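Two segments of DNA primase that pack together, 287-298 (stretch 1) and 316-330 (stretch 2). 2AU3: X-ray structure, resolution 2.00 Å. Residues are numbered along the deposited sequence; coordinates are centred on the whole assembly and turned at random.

Stretch 1 287-298: TKKVYILYDGDD
Stretch 2, residues 316-330: VEVYPVYLPEGYDPD

Two neighbouring parallel β-strands illustrate how a backbone ladder fixes register while side chains sort onto two faces. In this DNA primase, a strand from Lys289 onward runs beside one from Glu317 onward, their directions 22° apart and their axes approaching to 4.6 Å; the contact buries 1036 Å².

The ladder begins at Lys288, whose O accepts from Glu317 N at 2.8 Å. Lys289, extended (phi/psi -135/125), pairs with Glu317, its long chain (chi1 m) lying at the solvent-exposed border. Val290 (chi1 t) then bonds both ways: its N donates to Glu317 O at 3.0 Å and its O accepts from Tyr319 N at 3.0 Å. Its CG2 meets Val316 CG1 at 3.6 Å, compact branched chains suiting this buried face.

Tyr291 (chi1 m, chi2 68°) shares the Lys289 face. Its ring stacks, offset, on that of Tyr319 (chi1 m, chi2 -110°), with centroids 4.5 Å apart and planes at 14°; Tyr319 CB covers one ring face. Ile292 turns back to the Val290 face, where its CD1 (chi1 m, chi2 t) touches Val318 CG1 at 3.4 Å. Its N donates to Tyr319 O at 3.1 Å and its O accepts from Val321 N at 2.8 Å.

Leu293 (chi1 t, chi2 p) fills a buried apolar pocket, its CD1 lying 3.6 Å from Val321 CG1 and 3.8 Å from Leu323 CG. As the chains leave the ladder, one water donates to Tyr294 O and Val321 O and accepts from Leu323 N.

Asp295 (chi1 m) brings OD1 to 2.9 Å from Asp328 CB. Gly296 (phi/psi -83/61) docks against the type II turn Pro324-Tyr327: its N donates to Tyr327 O at 2.8 Å, and its O accepts from Gly326 N at 2.6 Å. An ideal CB here would clash with Leu323 O and Pro324 O, so glycine permits the close approach. Asp297 (chi1 p) then caps the following helix.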

# COMPACT_ATOMS: atom_id res chain seq x y z
N THR A 287 -0.95 -12.10 9.24
CA THR A 287 -1.74 -12.06 10.45
C THR A 287 -2.91 -13.03 10.42
O THR A 287 -3.39 -13.40 9.35
CB THR A 287 -2.25 -10.62 10.69
OG1 THR A 287 -2.83 -10.54 11.99
CG2 THR A 287 -3.42 -10.27 9.70
N LYS A 288 -3.37 -13.43 11.60
CA LYS A 288 -4.55 -14.27 11.69
C LYS A 288 -5.71 -13.57 12.39
O LYS A 288 -6.69 -14.21 12.76
CB LYS A 288 -4.22 -15.63 12.38
CG LYS A 288 -3.12 -16.43 11.70
CD LYS A 288 -3.39 -16.73 10.22
CE LYS A 288 -2.19 -17.46 9.60
NZ LYS A 288 -2.49 -18.01 8.23
N LYS A 289 -5.59 -12.24 12.57
CA LYS A 289 -6.67 -11.42 13.13
C LYS A 289 -6.84 -10.14 12.30
O LYS A 289 -5.89 -9.38 12.10
CB LYS A 289 -6.38 -11.01 14.58
CG LYS A 289 -6.62 -12.04 15.64
CD LYS A 289 -6.56 -11.36 17.03
CE LYS A 289 -6.14 -12.36 18.13
NZ LYS A 289 -6.64 -11.95 19.50
N VAL A 290 -8.04 -9.91 11.82
CA VAL A 290 -8.33 -8.75 11.02
C VAL A 290 -9.57 -8.07 11.52
O VAL A 290 -10.65 -8.65 11.56
CB VAL A 290 -8.46 -9.10 9.53
CG1 VAL A 290 -9.06 -7.92 8.74
CG2 VAL A 290 -7.08 -9.49 8.95
N TYR A 291 -9.41 -6.79 11.83
CA TYR A 291 -10.52 -5.91 12.08
C TYR A 291 -10.95 -5.23 10.78
O TYR A 291 -10.12 -4.72 10.04
CB TYR A 291 -10.07 -4.85 13.10
CG TYR A 291 -9.88 -5.44 14.46
CD1 TYR A 291 -8.86 -6.34 14.73
CD2 TYR A 291 -10.76 -5.11 15.50
CE1 TYR A 291 -8.70 -6.88 16.02
CE2 TYR A 291 -10.61 -5.62 16.74
CZ TYR A 291 -9.60 -6.52 17.01
OH TYR A 291 -9.52 -7.06 18.27
N ILE A 292 -12.23 -5.27 10.48
CA ILE A 292 -12.69 -4.70 9.22
C ILE A 292 -13.43 -3.42 9.58
O ILE A 292 -14.28 -3.41 10.48
CB ILE A 292 -13.64 -5.64 8.45
CG1 ILE A 292 -13.11 -7.06 8.40
CG2 ILE A 292 -13.91 -5.12 7.01
CD1 ILE A 292 -14.17 -8.03 7.94
N LEU A 293 -13.08 -2.34 8.88
CA LEU A 293 -13.59 -1.03 9.21
C LEU A 293 -14.01 -0.34 7.96
O LEU A 293 -13.22 0.39 7.34
CB LEU A 293 -12.49 -0.22 9.92
CG LEU A 293 -12.81 1.22 10.33
CD1 LEU A 293 -13.77 1.31 11.50
CD2 LEU A 293 -11.53 1.91 10.67
N TYR A 294 -15.25 -0.58 7.55
CA TYR A 294 -15.76 -0.01 6.32
C TYR A 294 -16.73 1.11 6.72
O TYR A 294 -16.97 1.34 7.90
CB TYR A 294 -16.45 -1.10 5.49
CG TYR A 294 -15.50 -2.08 4.75
CD1 TYR A 294 -14.11 -2.04 4.94
CD2 TYR A 294 -16.02 -3.04 3.89
CE1 TYR A 294 -13.28 -2.93 4.26
CE2 TYR A 294 -15.20 -3.92 3.20
CZ TYR A 294 -13.83 -3.87 3.41
OH TYR A 294 -13.04 -4.75 2.72
N ASP A 295 -17.24 1.85 5.74
CA ASP A 295 -18.15 2.96 6.02
C ASP A 295 -19.37 2.53 6.85
O ASP A 295 -19.90 1.43 6.69
CB ASP A 295 -18.63 3.60 4.71
CG ASP A 295 -17.52 4.32 3.98
OD1 ASP A 295 -16.48 4.64 4.60
OD2 ASP A 295 -17.61 4.61 2.75
N GLY A 296 -19.84 3.43 7.71
CA GLY A 296 -21.02 3.19 8.51
C GLY A 296 -22.30 3.49 7.74
O GLY A 296 -23.08 4.38 8.10
N ASP A 297 -22.50 2.78 6.64
CA ASP A 297 -23.77 2.83 5.95
C ASP A 297 -24.10 1.44 5.41
O ASP A 297 -23.33 0.49 5.60
CB ASP A 297 -23.80 3.95 4.88
CG ASP A 297 -22.83 3.72 3.73
OD1 ASP A 297 -22.17 2.66 3.67
OD2 ASP A 297 -22.71 4.55 2.80
N ASP A 298 -25.24 1.33 4.73
CA ASP A 298 -25.69 0.07 4.23
C ASP A 298 -24.68 -0.64 3.33
O ASP A 298 -24.32 -1.79 3.58
CB ASP A 298 -27.00 0.24 3.48
CG ASP A 298 -27.65 -1.07 3.20
OD1 ASP A 298 -28.03 -1.76 4.17
OD2 ASP A 298 -27.79 -1.51 2.04
N VAL A 316 -8.44 -16.52 8.87
CA VAL A 316 -8.27 -15.38 9.73
C VAL A 316 -9.50 -15.27 10.64
O VAL A 316 -10.61 -15.57 10.21
CB VAL A 316 -8.07 -14.09 8.88
CG1 VAL A 316 -7.91 -12.90 9.76
CG2 VAL A 316 -6.83 -14.25 7.98
N GLU A 317 -9.29 -14.85 11.88
CA GLU A 317 -10.40 -14.47 12.76
C GLU A 317 -10.79 -13.04 12.46
O GLU A 317 -9.94 -12.15 12.35
CB GLU A 317 -9.97 -14.49 14.21
CG GLU A 317 -9.76 -15.85 14.81
CD GLU A 317 -9.91 -15.75 16.30
OE1 GLU A 317 -9.06 -15.07 16.94
OE2 GLU A 317 -10.91 -16.29 16.82
N VAL A 318 -12.08 -12.80 12.35
CA VAL A 318 -12.59 -11.53 11.86
C VAL A 318 -13.31 -10.80 12.97
O VAL A 318 -14.09 -11.42 13.72
CB VAL A 318 -13.52 -11.76 10.66
CG1 VAL A 318 -14.17 -10.48 10.25
CG2 VAL A 318 -12.75 -12.37 9.47
N TYR A 319 -13.03 -9.50 13.09
CA TYR A 319 -13.66 -8.58 14.05
C TYR A 319 -14.23 -7.36 13.32
O TYR A 319 -13.51 -6.38 13.08
CB TYR A 319 -12.61 -8.06 15.01
CG TYR A 319 -11.99 -9.11 15.89
CD1 TYR A 319 -12.27 -9.15 17.25
CD2 TYR A 319 -11.13 -10.07 15.36
CE1 TYR A 319 -11.70 -10.10 18.07
CE2 TYR A 319 -10.53 -11.01 16.17
CZ TYR A 319 -10.83 -11.03 17.53
OH TYR A 319 -10.29 -11.99 18.33
N PRO A 320 -15.51 -7.42 12.94
CA PRO A 320 -16.17 -6.28 12.30
C PRO A 320 -16.23 -5.06 13.22
O PRO A 320 -16.58 -5.14 14.39
CB PRO A 320 -17.59 -6.81 12.02
CG PRO A 320 -17.38 -8.31 11.92
CD PRO A 320 -16.41 -8.59 13.05
N VAL A 321 -15.91 -3.91 12.67
CA VAL A 321 -15.94 -2.70 13.46
C VAL A 321 -17.02 -1.88 12.82
O VAL A 321 -16.94 -1.59 11.62
CB VAL A 321 -14.60 -1.93 13.42
CG1 VAL A 321 -14.63 -0.67 14.33
CG2 VAL A 321 -13.43 -2.87 13.83
N TYR A 322 -18.03 -1.55 13.61
CA TYR A 322 -19.19 -0.80 13.16
C TYR A 322 -19.07 0.66 13.52
O TYR A 322 -19.21 1.03 14.69
CB TYR A 322 -20.45 -1.37 13.83
CG TYR A 322 -20.66 -2.82 13.48
CD1 TYR A 322 -21.01 -3.20 12.19
CD2 TYR A 322 -20.44 -3.82 14.43
CE1 TYR A 322 -21.19 -4.58 11.86
CE2 TYR A 322 -20.62 -5.18 14.11
CZ TYR A 322 -20.98 -5.55 12.82
OH TYR A 322 -21.13 -6.89 12.50
N LEU A 323 -18.79 1.46 12.52
CA LEU A 323 -18.95 2.91 12.61
C LEU A 323 -20.43 3.28 12.71
O LEU A 323 -21.28 2.62 12.10
CB LEU A 323 -18.35 3.57 11.39
CG LEU A 323 -16.82 3.51 11.30
CD1 LEU A 323 -16.38 4.00 9.94
CD2 LEU A 323 -16.22 4.34 12.41
N PRO A 324 -20.73 4.35 13.44
CA PRO A 324 -22.12 4.83 13.51
C PRO A 324 -22.62 5.31 12.15
O PRO A 324 -21.83 5.74 11.29
CB PRO A 324 -22.04 5.98 14.52
CG PRO A 324 -20.64 6.39 14.52
CD PRO A 324 -19.81 5.19 14.24
N GLU A 325 -23.94 5.22 11.95
CA GLU A 325 -24.57 5.50 10.67
C GLU A 325 -24.13 6.81 10.13
O GLU A 325 -24.17 7.81 10.84
CB GLU A 325 -26.11 5.51 10.79
CG GLU A 325 -26.80 5.75 9.46
CD GLU A 325 -26.58 4.60 8.48
OE1 GLU A 325 -26.46 3.45 8.93
OE2 GLU A 325 -26.54 4.85 7.25
N GLY A 326 -23.70 6.81 8.88
CA GLY A 326 -23.32 8.04 8.22
C GLY A 326 -21.87 8.45 8.30
O GLY A 326 -21.49 9.44 7.65
N TYR A 327 -21.05 7.72 9.07
CA TYR A 327 -19.63 8.05 9.24
C TYR A 327 -18.73 7.13 8.43
O TYR A 327 -18.87 5.92 8.49
CB TYR A 327 -19.22 7.92 10.71
CG TYR A 327 -19.80 9.02 11.60
CD1 TYR A 327 -19.02 10.11 11.99
CD2 TYR A 327 -21.13 8.99 12.00
CE1 TYR A 327 -19.54 11.12 12.80
CE2 TYR A 327 -21.67 10.01 12.80
CZ TYR A 327 -20.86 11.06 13.20
OH TYR A 327 -21.38 12.05 13.98
N ASP A 328 -17.75 7.71 7.74
CA ASP A 328 -16.62 6.92 7.26
C ASP A 328 -15.48 7.14 8.27
O ASP A 328 -15.64 7.94 9.19
CB ASP A 328 -16.23 7.29 5.81
CG ASP A 328 -15.71 8.69 5.67
OD1 ASP A 328 -15.85 9.47 6.64
OD2 ASP A 328 -15.12 9.10 4.63
N PRO A 329 -14.38 6.39 8.18
CA PRO A 329 -13.27 6.61 9.11
C PRO A 329 -12.84 8.08 9.25
O PRO A 329 -12.61 8.52 10.36
CB PRO A 329 -12.14 5.76 8.51
CG PRO A 329 -12.87 4.62 7.87
CD PRO A 329 -14.16 5.20 7.33
N ASP A 330 -12.75 8.81 8.14
CA ASP A 330 -12.32 10.20 8.12
C ASP A 330 -13.21 11.09 9.03
O ASP A 330 -12.70 11.80 9.90
CB ASP A 330 -12.36 10.70 6.68
CG ASP A 330 -12.17 12.16 6.57
OD1 ASP A 330 -11.25 12.73 7.24
OD2 ASP A 330 -12.89 12.84 5.81
O HOH W 1 -18.00 0.22 9.86
O HOH W 2 -27.26 3.51 5.30